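Local coordinates for DUF1611 domain-containing protein (Anabaena variabilis, PDB 2OBN), which is of unknown function but joins a Rossmann-like domain to a P-loop NTPase-like domain and probably binds a phosphate-bearing ligand such as a nucleotide, at residues 131-136 / 193-198; 165-170 / 184-189; 199-204 / 216-221; 247-252 / 284-289. The protein carries 2 engineered substitutions. All coordinates share one frame; numbering follows the deposited sequence.

Contact 1. Residues 131-136 / 193-198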
loop_
_atom_site.group_PDB
_atom_site.type_symbol
_atom_site.label_atom_id
_atom_site.label_comp_id
_atom_site.label_asym_id
_atom_site.label_seq_id
_atom_site.Cartn_x
_atom_site.Cartn_y
_atom_site.Cartn_z
ATOM N N TRP B 131 -14.859 18.855 4.291
ATOM C CA TRP B 131 -13.633 18.337 3.662
ATOM C C TRP B 131 -13.142 16.992 4.264
ATOM O O TRP B 131 -12.698 16.923 5.424
ATOM C CB TRP B 131 -12.529 19.402 3.714
ATOM C CG TRP B 131 -11.194 18.997 3.109
ATOM C CD1 TRP B 131 -11.001 18.166 2.051
ATOM C CD2 TRP B 131 -9.889 19.504 3.464
ATOM N NE1 TRP B 131 -9.659 18.063 1.768
ATOM C CE2 TRP B 131 -8.955 18.880 2.614
ATOM C CE3 TRP B 131 -9.419 20.401 4.438
ATOM C CZ2 TRP B 131 -7.574 19.127 2.695
ATOM C CZ3 TRP B 131 -8.036 20.643 4.524
ATOM C CH2 TRP B 131 -7.138 20.005 3.662
ATOM N N ASP B 132 -13.222 15.944 3.439
ATOM C CA ASP B 132 -12.743 14.613 3.777
ATOM C C ASP B 132 -11.320 14.559 3.254
ATOM O O ASP B 132 -11.065 14.250 2.078
ATOM C CB ASP B 132 -13.626 13.527 3.146
ATOM C CG ASP B 132 -15.037 13.524 3.711
ATOM O OD1 ASP B 132 -15.194 13.743 4.934
ATOM O OD2 ASP B 132 -15.992 13.265 2.949
ATOM N N VAL B 133 -10.403 14.902 4.152
ATOM C CA VAL B 133 -8.981 14.998 3.854
ATOM C C VAL B 133 -8.413 13.719 3.258
ATOM O O VAL B 133 -7.618 13.788 2.330
ATOM C CB VAL B 133 -8.184 15.364 5.142
ATOM C CG1 VAL B 133 -6.660 15.387 4.877
ATOM C CG2 VAL B 133 -8.680 16.694 5.709
ATOM N N ARG B 134 -8.844 12.560 3.763
ATOM C CA ARG B 134 -8.329 11.291 3.257
ATOM C C ARG B 134 -8.793 10.858 1.858
ATOM O O ARG B 134 -8.363 9.820 1.379
ATOM C CB ARG B 134 -8.523 10.166 4.288
ATOM C CG ARG B 134 -7.347 10.027 5.239
ATOM C CD ARG B 134 -7.669 9.087 6.376
ATOM N NE ARG B 134 -6.487 8.606 7.095
ATOM C CZ ARG B 134 -6.456 8.293 8.397
ATOM N NH1 ARG B 134 -7.490 8.506 9.196
ATOM N NH2 ARG B 134 -5.344 7.827 8.936
ATOM N N LYS B 135 -9.638 11.641 1.187
ATOM C CA LYS B 135 -10.097 11.276 -0.162
ATOM C C LYS B 135 -8.894 11.189 -1.116
ATOM O O LYS B 135 -8.044 12.071 -1.130
ATOM C CB LYS B 135 -11.140 12.280 -0.671
ATOM C CG LYS B 135 -11.781 11.899 -1.995
ATOM C CD LYS B 135 -12.887 12.884 -2.379
ATOM C CE LYS B 135 -13.472 12.537 -3.749
ATOM N NZ LYS B 135 -14.669 13.384 -4.076
ATOM N N GLU B 136 -8.830 10.116 -1.897
ATOM C CA GLU B 136 -7.704 9.870 -2.796
ATOM C C GLU B 136 -7.587 10.946 -3.878
ATOM O O GLU B 136 -8.594 11.344 -4.459
ATOM C CB GLU B 136 -7.862 8.483 -3.440
ATOM C CG GLU B 136 -6.731 8.082 -4.352
ATOM C CD GLU B 136 -6.842 6.660 -4.873
ATOM O OE1 GLU B 136 -7.128 5.728 -4.087
ATOM O OE2 GLU B 136 -6.588 6.480 -6.082
ATOM N N GLY B 193 -0.560 16.265 8.194
ATOM C CA GLY B 193 0.344 17.037 7.362
ATOM C C GLY B 193 -0.408 17.814 6.310
ATOM O O GLY B 193 -0.077 18.959 6.037
ATOM N N VAL B 194 -1.408 17.176 5.699
ATOM C CA VAL B 194 -2.225 17.825 4.663
ATOM C C VAL B 194 -3.062 18.950 5.269
ATOM O O VAL B 194 -3.231 19.989 4.644
ATOM C CB VAL B 194 -3.117 16.811 3.921
ATOM C CG1 VAL B 194 -4.073 17.509 2.960
ATOM C CG2 VAL B 194 -2.251 15.808 3.161
HETATM N N MSE B 195 -3.583 18.736 6.476
HETATM C CA MSE B 195 -4.327 19.784 7.198
HETATM C C MSE B 195 -3.451 20.987 7.533
HETATM O O MSE B 195 -3.913 22.133 7.478
HETATM C CB MSE B 195 -4.971 19.229 8.466
HETATM C CG MSE B 195 -6.264 18.519 8.186
HETATM SE SE MSE B 195 -7.075 17.750 9.746
HETATM C CE MSE B 195 -6.332 16.019 9.689
ATOM N N LEU B 196 -2.190 20.727 7.868
ATOM C CA LEU B 196 -1.245 21.807 8.130
ATOM C C LEU B 196 -0.874 22.596 6.885
ATOM O O LEU B 196 -0.899 23.823 6.884
ATOM C CB LEU B 196 0.047 21.271 8.746
ATOM C CG LEU B 196 0.009 20.938 10.228
ATOM C CD1 LEU B 196 1.374 20.431 10.638
ATOM C CD2 LEU B 196 -0.386 22.168 11.045
ATOM N N GLU B 197 -0.488 21.880 5.837
ATOM C CA GLU B 197 -0.039 22.519 4.610
ATOM C C GLU B 197 -1.176 22.963 3.722
ATOM O O GLU B 197 -1.001 23.869 2.913
ATOM C CB GLU B 197 0.883 21.580 3.833
ATOM C CG GLU B 197 2.195 21.315 4.546
ATOM C CD GLU B 197 3.041 22.578 4.699
ATOM O OE1 GLU B 197 3.161 23.341 3.716
ATOM O OE2 GLU B 197 3.583 22.800 5.798
ATOM N N GLY B 198 -2.331 22.315 3.862
ATOM C CA GLY B 198 -3.485 22.595 3.026
ATOM C C GLY B 198 -3.389 21.856 1.704
ATOM O O GLY B 198 -4.245 22.034 0.834
#

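Contact 2. Residues 165-170 / 184-189. With PO4 (phosphate ion), chain G.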
loop_
_atom_site.group_PDB
_atom_site.type_symbol
_atom_site.label_atom_id
_atom_site.label_comp_id
_atom_site.label_asym_id
_atom_site.label_seq_id
_atom_site.Cartn_x
_atom_site.Cartn_y
_atom_site.Cartn_z
ATOM N N GLY B 165 7.641 11.143 15.790
ATOM C CA GLY B 165 8.247 12.421 15.413
ATOM C C GLY B 165 8.788 12.521 13.995
ATOM O O GLY B 165 9.573 13.417 13.716
ATOM N N LYS B 166 8.408 11.607 13.108
ATOM C CA LYS B 166 8.863 11.662 11.708
ATOM C C LYS B 166 8.481 12.985 11.055
ATOM O O LYS B 166 9.311 13.587 10.391
ATOM C CB LYS B 166 8.323 10.490 10.876
ATOM C CG LYS B 166 8.877 9.116 11.287
ATOM C CD LYS B 166 8.454 7.997 10.347
ATOM C CE LYS B 166 6.940 7.703 10.386
ATOM N NZ LYS B 166 6.465 7.402 11.744
HETATM N N MSE B 167 7.250 13.449 11.288
HETATM C CA MSE B 167 6.769 14.711 10.718
HETATM C C MSE B 167 7.507 15.881 11.338
HETATM O O MSE B 167 7.935 16.801 10.633
HETATM C CB MSE B 167 5.270 14.903 10.925
HETATM C CG MSE B 167 4.714 16.052 10.088
HETATM SE SE MSE B 167 2.831 16.442 10.389
HETATM C CE MSE B 167 3.048 17.295 12.041
ATOM N N SER B 168 7.633 15.855 12.656
ATOM C CA SER B 168 8.386 16.867 13.372
ATOM C C SER B 168 9.802 17.032 12.813
ATOM O O SER B 168 10.264 18.158 12.610
ATOM C CB SER B 168 8.449 16.517 14.860
ATOM O OG SER B 168 7.144 16.492 15.388
ATOM N N THR B 169 10.470 15.902 12.573
ATOM C CA THR B 169 11.823 15.862 12.020
ATOM C C THR B 169 11.898 16.442 10.609
ATOM O O THR B 169 12.812 17.216 10.289
ATOM C CB THR B 169 12.327 14.413 12.007
ATOM O OG1 THR B 169 12.315 13.913 13.341
ATOM C CG2 THR B 169 13.727 14.299 11.476
ATOM N N SER B 170 10.945 16.070 9.759
ATOM C CA SER B 170 10.916 16.593 8.388
ATOM C C SER B 170 10.712 18.096 8.415
ATOM O O SER B 170 11.338 18.812 7.656
ATOM C CB SER B 170 9.798 15.943 7.557
ATOM O OG SER B 170 10.035 14.574 7.336
ATOM N N SER B 184 13.751 25.341 0.083
ATOM C CA SER B 184 13.277 24.102 0.705
ATOM C C SER B 184 11.755 23.967 0.667
ATOM O O SER B 184 11.030 24.965 0.801
ATOM C CB SER B 184 13.750 24.083 2.174
ATOM O OG SER B 184 13.381 22.897 2.853
ATOM N N LYS B 185 11.279 22.740 0.450
ATOM C CA LYS B 185 9.854 22.456 0.485
ATOM C C LYS B 185 9.540 21.204 1.305
ATOM O O LYS B 185 10.195 20.171 1.149
ATOM C CB LYS B 185 9.258 22.256 -0.900
ATOM C CG LYS B 185 7.766 22.613 -0.872
ATOM C CD LYS B 185 6.960 22.070 -1.985
ATOM C CE LYS B 185 5.591 22.777 -2.054
ATOM N NZ LYS B 185 4.925 23.071 -0.751
ATOM N N PHE B 186 8.530 21.322 2.168
ATOM C CA PHE B 186 8.028 20.214 2.972
ATOM C C PHE B 186 6.828 19.624 2.222
ATOM O O PHE B 186 5.991 20.373 1.734
ATOM C CB PHE B 186 7.614 20.707 4.361
ATOM C CG PHE B 186 6.804 19.701 5.140
ATOM C CD1 PHE B 186 7.422 18.659 5.802
ATOM C CD2 PHE B 186 5.412 19.794 5.186
ATOM C CE1 PHE B 186 6.667 17.706 6.495
ATOM C CE2 PHE B 186 4.661 18.859 5.871
ATOM C CZ PHE B 186 5.296 17.807 6.530
ATOM N N LEU B 187 6.760 18.289 2.124
ATOM C CA LEU B 187 5.661 17.580 1.432
ATOM C C LEU B 187 4.919 16.670 2.386
ATOM O O LEU B 187 5.506 15.781 2.985
ATOM C CB LEU B 187 6.197 16.773 0.256
ATOM C CG LEU B 187 6.804 17.615 -0.860
ATOM C CD1 LEU B 187 7.384 16.711 -1.919
ATOM C CD2 LEU B 187 5.774 18.544 -1.453
ATOM N N ALA B 188 3.622 16.916 2.528
ATOM C CA ALA B 188 2.777 16.187 3.463
ATOM C C ALA B 188 2.286 14.889 2.851
ATOM O O ALA B 188 1.913 14.861 1.686
ATOM C CB ALA B 188 1.581 17.049 3.882
ATOM N N THR B 189 2.266 13.837 3.669
ATOM C CA THR B 189 1.884 12.497 3.247
ATOM C C THR B 189 0.828 11.817 4.175
ATOM O O THR B 189 0.536 10.618 4.022
ATOM C CB THR B 189 3.124 11.622 3.203
ATOM O OG1 THR B 189 3.704 11.584 4.512
ATOM C CG2 THR B 189 4.138 12.175 2.213
HETATM P P PO4 G . 5.000 10.547 13.235
HETATM O O1 PO4 G . 3.715 9.766 13.040
HETATM O O2 PO4 G . 5.209 11.470 12.041
HETATM O O3 PO4 G . 4.902 11.425 14.443
HETATM O O4 PO4 G . 6.189 9.642 13.371
#

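Contact 3. Residues 199-204 / 216-221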
loop_
_atom_site.group_PDB
_atom_site.type_symbol
_atom_site.label_atom_id
_atom_site.label_comp_id
_atom_site.label_asym_id
_atom_site.label_seq_id
_atom_site.Cartn_x
_atom_site.Cartn_y
_atom_site.Cartn_z
ATOM N N ASP B 199 -2.354 21.027 1.541
ATOM C CA ASP B 199 -2.158 20.257 0.319
ATOM C C ASP B 199 -1.207 19.069 0.598
ATOM O O ASP B 199 -0.576 18.990 1.653
ATOM C CB ASP B 199 -1.592 21.163 -0.786
ATOM C CG ASP B 199 -1.975 20.701 -2.198
ATOM O OD1 ASP B 199 -2.262 19.496 -2.418
ATOM O OD2 ASP B 199 -1.993 21.571 -3.101
ATOM N N GLY B 200 -1.118 18.162 -0.365
ATOM C CA GLY B 200 -0.288 16.972 -0.272
ATOM C C GLY B 200 -1.160 15.765 -0.513
ATOM O O GLY B 200 -2.122 15.856 -1.259
ATOM N N VAL B 201 -0.833 14.641 0.119
ATOM C CA VAL B 201 -1.624 13.421 -0.039
ATOM C C VAL B 201 -1.692 12.581 1.245
ATOM O O VAL B 201 -0.685 12.354 1.879
ATOM C CB VAL B 201 -1.075 12.533 -1.209
ATOM C CG1 VAL B 201 0.403 12.189 -1.019
ATOM C CG2 VAL B 201 -1.901 11.257 -1.351
ATOM N N ALA B 202 -2.893 12.140 1.626
ATOM C CA ALA B 202 -3.055 11.244 2.770
ATOM C C ALA B 202 -2.819 9.834 2.227
ATOM O O ALA B 202 -3.760 9.123 1.887
ATOM C CB ALA B 202 -4.430 11.366 3.362
ATOM N N LEU B 203 -1.549 9.450 2.147
ATOM C CA LEU B 203 -1.141 8.187 1.530
ATOM C C LEU B 203 -1.776 6.917 2.077
ATOM O O LEU B 203 -2.029 5.996 1.303
ATOM C CB LEU B 203 0.378 8.046 1.609
ATOM C CG LEU B 203 1.017 6.872 0.877
ATOM C CD1 LEU B 203 0.760 6.974 -0.611
ATOM C CD2 LEU B 203 2.512 6.828 1.163
ATOM N N ASP B 204 -2.073 6.857 3.377
ATOM C CA ASP B 204 -2.633 5.619 3.951
ATOM C C ASP B 204 -4.066 5.307 3.519
ATOM O O ASP B 204 -4.570 4.209 3.777
ATOM C CB ASP B 204 -2.461 5.547 5.474
ATOM C CG ASP B 204 -3.358 6.515 6.247
ATOM O OD1 ASP B 204 -4.223 7.193 5.678
ATOM O OD2 ASP B 204 -3.183 6.579 7.479
ATOM N N GLU B 216 4.954 9.855 -6.183
ATOM C CA GLU B 216 5.686 10.324 -7.348
ATOM C C GLU B 216 5.085 11.617 -7.910
ATOM O O GLU B 216 5.796 12.563 -8.201
ATOM C CB GLU B 216 5.690 9.251 -8.434
ATOM C CG GLU B 216 6.512 9.596 -9.629
ATOM C CD GLU B 216 6.483 8.512 -10.665
ATOM O OE1 GLU B 216 5.441 8.352 -11.334
ATOM O OE2 GLU B 216 7.512 7.837 -10.842
ATOM N N GLN B 217 3.769 11.638 -8.046
ATOM C CA GLN B 217 3.063 12.789 -8.591
ATOM C C GLN B 217 3.337 14.079 -7.810
ATOM O O GLN B 217 3.587 15.116 -8.403
ATOM C CB GLN B 217 1.561 12.504 -8.608
ATOM C CG GLN B 217 0.756 13.434 -9.452
ATOM C CD GLN B 217 -0.723 13.324 -9.134
ATOM O OE1 GLN B 217 -1.143 13.570 -7.987
ATOM N NE2 GLN B 217 -1.527 12.970 -10.148
HETATM N N MSE B 218 3.298 14.010 -6.492
HETATM C CA MSE B 218 3.552 15.184 -5.658
HETATM C C MSE B 218 5.005 15.634 -5.778
HETATM O O MSE B 218 5.295 16.825 -5.901
HETATM C CB MSE B 218 3.217 14.868 -4.192
HETATM C CG MSE B 218 3.402 16.034 -3.230
HETATM SE SE MSE B 218 2.835 15.577 -1.415
HETATM C CE MSE B 218 3.893 14.010 -1.290
ATOM N N VAL B 219 5.909 14.664 -5.727
ATOM C CA VAL B 219 7.350 14.916 -5.822
ATOM C C VAL B 219 7.734 15.506 -7.187
ATOM O O VAL B 219 8.599 16.378 -7.264
ATOM C CB VAL B 219 8.144 13.622 -5.526
ATOM C CG1 VAL B 219 9.596 13.749 -5.922
ATOM C CG2 VAL B 219 7.993 13.239 -4.014
HETATM N N MSE B 220 7.102 15.046 -8.259
HETATM C CA MSE B 220 7.384 15.619 -9.589
HETATM C C MSE B 220 6.803 17.030 -9.745
HETATM O O MSE B 220 7.292 17.816 -10.542
HETATM C CB MSE B 220 6.835 14.726 -10.700
HETATM C CG MSE B 220 7.475 13.361 -10.792
HETATM SE SE MSE B 220 9.338 13.450 -11.227
HETATM C CE MSE B 220 9.226 14.025 -13.050
ATOM N N ARG B 221 5.764 17.341 -8.978
ATOM C CA ARG B 221 5.094 18.634 -9.041
ATOM C C ARG B 221 5.959 19.795 -8.530
ATOM O O ARG B 221 5.870 20.898 -9.056
ATOM C CB ARG B 221 3.742 18.550 -8.294
ATOM C CG ARG B 221 2.933 19.844 -8.201
ATOM C CD ARG B 221 1.411 19.599 -8.248
ATOM N NE ARG B 221 0.975 18.432 -7.487
#

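Contact 4. Residues 247-252 / 284-289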
loop_
_atom_site.group_PDB
_atom_site.type_symbol
_atom_site.label_atom_id
_atom_site.label_comp_id
_atom_site.label_asym_id
_atom_site.label_seq_id
_atom_site.Cartn_x
_atom_site.Cartn_y
_atom_site.Cartn_z
ATOM N N PRO B 247 5.785 2.635 -0.645
ATOM C CA PRO B 247 5.494 3.648 -1.677
ATOM C C PRO B 247 6.182 4.997 -1.459
ATOM O O PRO B 247 6.490 5.674 -2.430
ATOM C CB PRO B 247 3.963 3.794 -1.622
ATOM C CG PRO B 247 3.541 3.164 -0.316
ATOM C CD PRO B 247 4.547 2.116 -0.029
ATOM N N LEU B 248 6.407 5.406 -0.214
ATOM C CA LEU B 248 7.144 6.664 0.029
ATOM C C LEU B 248 8.541 6.591 -0.581
ATOM O O LEU B 248 8.956 7.492 -1.306
ATOM C CB LEU B 248 7.219 6.982 1.520
ATOM C CG LEU B 248 5.893 7.479 2.096
ATOM C CD1 LEU B 248 5.933 7.531 3.617
ATOM C CD2 LEU B 248 5.525 8.829 1.536
ATOM N N ILE B 249 9.236 5.491 -0.310
ATOM C CA ILE B 249 10.573 5.246 -0.850
ATOM C C ILE B 249 10.566 5.095 -2.388
ATOM O O ILE B 249 11.383 5.678 -3.083
ATOM C CB ILE B 249 11.194 3.986 -0.206
ATOM C CG1 ILE B 249 11.525 4.265 1.255
ATOM C CG2 ILE B 249 12.458 3.558 -0.948
ATOM C CD1 ILE B 249 12.054 3.053 2.050
ATOM N N ARG B 250 9.648 4.292 -2.906
ATOM C CA ARG B 250 9.585 4.037 -4.339
ATOM C C ARG B 250 9.124 5.272 -5.097
ATOM O O ARG B 250 9.707 5.640 -6.130
ATOM C CB ARG B 250 8.655 2.852 -4.613
ATOM C CG ARG B 250 9.162 1.524 -4.067
ATOM C CD ARG B 250 10.225 0.897 -4.984
ATOM N NE ARG B 250 10.740 -0.355 -4.429
ATOM C CZ ARG B 250 11.707 -0.436 -3.521
ATOM N NH1 ARG B 250 12.337 0.655 -3.083
ATOM N NH2 ARG B 250 12.069 -1.629 -3.071
ATOM N N GLY B 251 8.075 5.916 -4.607
ATOM C CA GLY B 251 7.565 7.112 -5.277
ATOM C C GLY B 251 8.515 8.302 -5.266
ATOM O O GLY B 251 8.649 8.982 -6.268
ATOM N N SER B 252 9.204 8.525 -4.144
ATOM C CA SER B 252 10.076 9.687 -3.994
ATOM C C SER B 252 11.496 9.468 -4.456
ATOM O O SER B 252 12.200 10.445 -4.654
ATOM C CB SER B 252 10.100 10.161 -2.541
ATOM O OG SER B 252 10.701 9.208 -1.678
ATOM N N ARG B 284 20.297 -1.233 8.092
ATOM C CA ARG B 284 20.515 -2.183 7.000
ATOM C C ARG B 284 19.183 -2.515 6.282
ATOM O O ARG B 284 19.104 -2.504 5.053
ATOM C CB ARG B 284 21.174 -3.452 7.546
ATOM C CG ARG B 284 21.655 -4.422 6.480
ATOM N N LEU B 285 18.136 -2.782 7.058
ATOM C CA LEU B 285 16.815 -3.052 6.491
ATOM C C LEU B 285 16.377 -1.924 5.534
ATOM O O LEU B 285 16.139 -2.173 4.338
ATOM C CB LEU B 285 15.786 -3.249 7.608
ATOM C CG LEU B 285 14.295 -3.295 7.241
ATOM C CD1 LEU B 285 13.980 -4.466 6.341
ATOM C CD2 LEU B 285 13.473 -3.327 8.522
ATOM N N TYR B 286 16.302 -0.693 6.037
ATOM C CA TYR B 286 15.897 0.437 5.175
ATOM C C TYR B 286 16.798 0.639 3.953
ATOM O O TYR B 286 16.307 0.888 2.838
ATOM C CB TYR B 286 15.758 1.744 5.978
ATOM C CG TYR B 286 14.440 1.820 6.732
ATOM C CD1 TYR B 286 13.279 2.124 6.058
ATOM C CD2 TYR B 286 14.354 1.575 8.094
ATOM C CE1 TYR B 286 12.068 2.187 6.700
ATOM C CE2 TYR B 286 13.114 1.642 8.763
ATOM C CZ TYR B 286 11.981 1.952 8.037
ATOM O OH TYR B 286 10.734 2.046 8.613
ATOM N N GLU B 287 18.104 0.508 4.141
ATOM C CA GLU B 287 19.028 0.699 3.026
ATOM C C GLU B 287 18.829 -0.348 1.937
ATOM O O GLU B 287 18.854 -0.021 0.741
ATOM C CB GLU B 287 20.480 0.762 3.506
ATOM C CG GLU B 287 20.786 2.093 4.185
ATOM C CD GLU B 287 22.223 2.228 4.674
ATOM O OE1 GLU B 287 22.969 1.219 4.669
ATOM O OE2 GLU B 287 22.593 3.350 5.086
ATOM N N THR B 288 18.625 -1.592 2.361
ATOM C CA THR B 288 18.399 -2.710 1.450
ATOM C C THR B 288 17.090 -2.519 0.680
ATOM O O THR B 288 17.048 -2.801 -0.527
ATOM C CB THR B 288 18.424 -4.061 2.223
ATOM O OG1 THR B 288 19.754 -4.298 2.714
ATOM C CG2 THR B 288 18.009 -5.244 1.334
ATOM N N VAL B 289 16.040 -2.050 1.370
ATOM C CA VAL B 289 14.743 -1.756 0.740
ATOM C C VAL B 289 14.891 -0.589 -0.231
ATOM O O VAL B 289 14.414 -0.656 -1.354
ATOM C CB VAL B 289 13.626 -1.444 1.785
ATOM C CG1 VAL B 289 12.333 -0.935 1.123
ATOM C CG2 VAL B 289 13.297 -2.688 2.603
#

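Contact 1. Residues 131-136 / 193-198
V133 meets V194 and selenomethionine M195 with its two methyls, while W131 brings the far end of its indole against V194. These contacts join the end of strand 130-132, at the edge of the Rossmann-like sheet, to helix 191-197 of the P-loop half. With V133 CG1 anti to the backbone N (chi1 176°), that methyl points at the helix and stops 3.9 Å from V194 CG1; the two valine side chains lie alongside one another, running opposite ways. The other methyl has two duties. V133 CG2 stands over the centre of the W131 ring, 3.7 Å above its plane, and from there also touches M195 CG at 3.9 Å. M195 runs at about a right angle to V133, its CG lying beside its own backbone N, and its side chain carries on to T25, L29 and V107.

The indole itself is swung out by a trans first torsion (chi1 179°), which carries its six-membered ring toward the helix. W131 CZ2 approaches V194 CG1 to 3.9 Å at a slant, and W131 CH2 lies 4.0 Å from the carbonyl O of V194. One methyl, V194 CG1, thus serves both W131 and V133.

V133 sits within a type I turn running from D132 to K135, and R134, in the same turn, forms a salt bridge with D204. No hydrogen bond crosses between 131-136 and 193-198, so the two halves meet here through shape and apolar contact, with the directional polar bonds left to neighbouring residues.

Contact 2. Residues 165-170 / 184-189
This is a buried helix-on-strand contact within a beta-alpha-beta crossover: helix 166-179 leaves the phosphate-binding loop after strand 153-159, and the chain returns as edge strand 184-187. F186 faces the helix. S170 CB meets its ring edge in plane, 3.7 Å from F186 CE1, and the M167 side chain crosses that of F186 at about a right angle, with M167 CG 4.0 Å from F186 CZ. T157 of strand 153-159 engages the S170 hydroxyl.

At the N-terminus of the same helix sits a phosphate ion, probably from the crystallisation liquor. Backbone N of G165 reaches two of its oxygens, and K166 N gives PO4 O4 a bond of 3.0 Å. M167 N holds PO4 O2 at 2.9 Å, and I164 N adds a further bond. K166 folds back through bends at chi3 and chi4 (-67° and -55°), bringing NZ to 2.8 Å from PO4 O4. An alanine here is likely to leave O4 without its side-chain donor and the anion without this nearby positive charge.

Carbon packing thus seats the helix on the sheet, while its N-terminus gathers N-H groups around an anion, consistent with a P-loop for a nucleotide phosphate.

Contact 3. Residues 199-204 / 216-221
No ring lies between M218 and its partners G200 and V201; the flat groups are the peptide joining those two residues and the carboxylate of D199. Selenomethionine M218 approaches that peptide from one side of its plane, its selenium nearest the alpha carbon: M218 SE to G200 CA is 3.6 Å, with V201 N a little farther off. D199 makes no contact with 216-221, though it packs on Y222 farther along the helix. Its OD1 turns back to accept from G200 N at 2.7 Å on the anti side, 20° out of the carboxylate plane.

M218 leaves the helix extended through its first two torsions, then bends at chi3 (53°). The bend swings the terminal methyl sidelong to the valine, and M218 CE rests 3.9 Å from V201 CG1 as the two side chains cross obliquely. At the G200 backbone angles a CB would collide with the carbonyl O of D199, so glycine fits.

V201 also packs on A214 and P137, and its backbone pairs with A188; M218 leans on L187 of the edge strand. The loop 199-204 is thereby clamped between strand and helix. Across the contact itself nothing polar is exchanged, so what matters is fit: a long, polarisable side chain moulded to bare backbone and one methyl, with the D199 bond bracing the loop from within.

Contact 4. Residues 247-252 / 284-289
Apolar contact comes first: I249 CD1 fits into the corner formed by Y286 and V289. I249 CD1 lies 4.1 Å from V289 CG1, the two side chains crossing at about a right angle, and it meets the edge of the Y286 ring near its plane, 4.3 Å from CD1 of that tyrosine. The Y286 hydroxyl continues past the contact to G159 O and L237 N.

The polar part belongs to R250. Bent at chi2 (-80°), its chain sets the guanidinium end-on to a single oxygen: R250 NH1 to V289 O is 3.0 Å and R250 NH2 to V289 O is 3.1 Å. V289 O lies almost in the guanidinium plane, whereas both nitrogens come to it from the same face of the carbonyl plane. NH2 also binds L237 O of the second subunit. A leucine in its place would probably leave V289 O and that L237 carbonyl without these donors in a buried setting.

The axes of helices 247-252 and 284-289 cross at -41°, 11.5 Å apart, and V289 packs on V289 of the second subunit. Two helices side by side over a parallel sheet, both reaching strand 153-159, are the layered alpha/beta architecture of P-loop domains, here running into the dimer interface.

In the fold
Contacts 2 to 4 lie in the P-loop half, whereas contact 1 bridges the two halves and is only partly buried. Contacts 1, 2 and 3 meet around A188, which packs on G193 and V194 of helix 191-197; its carbonyl probably hydrogen-bonds V201 N. V194, packing on G200 and V201, ties contact 1 to contact 3. Contacts 3 and 4 meet where L203 packs on L248, and both touch the second subunit; T189 against L248 links contact 2 to contact 4. Contacts 1 and 3 are apolar across their segments, contact 2 adds an anion site, and contact 4, farthest from the chain centre though buried, adds an arginine shared with the other subunit.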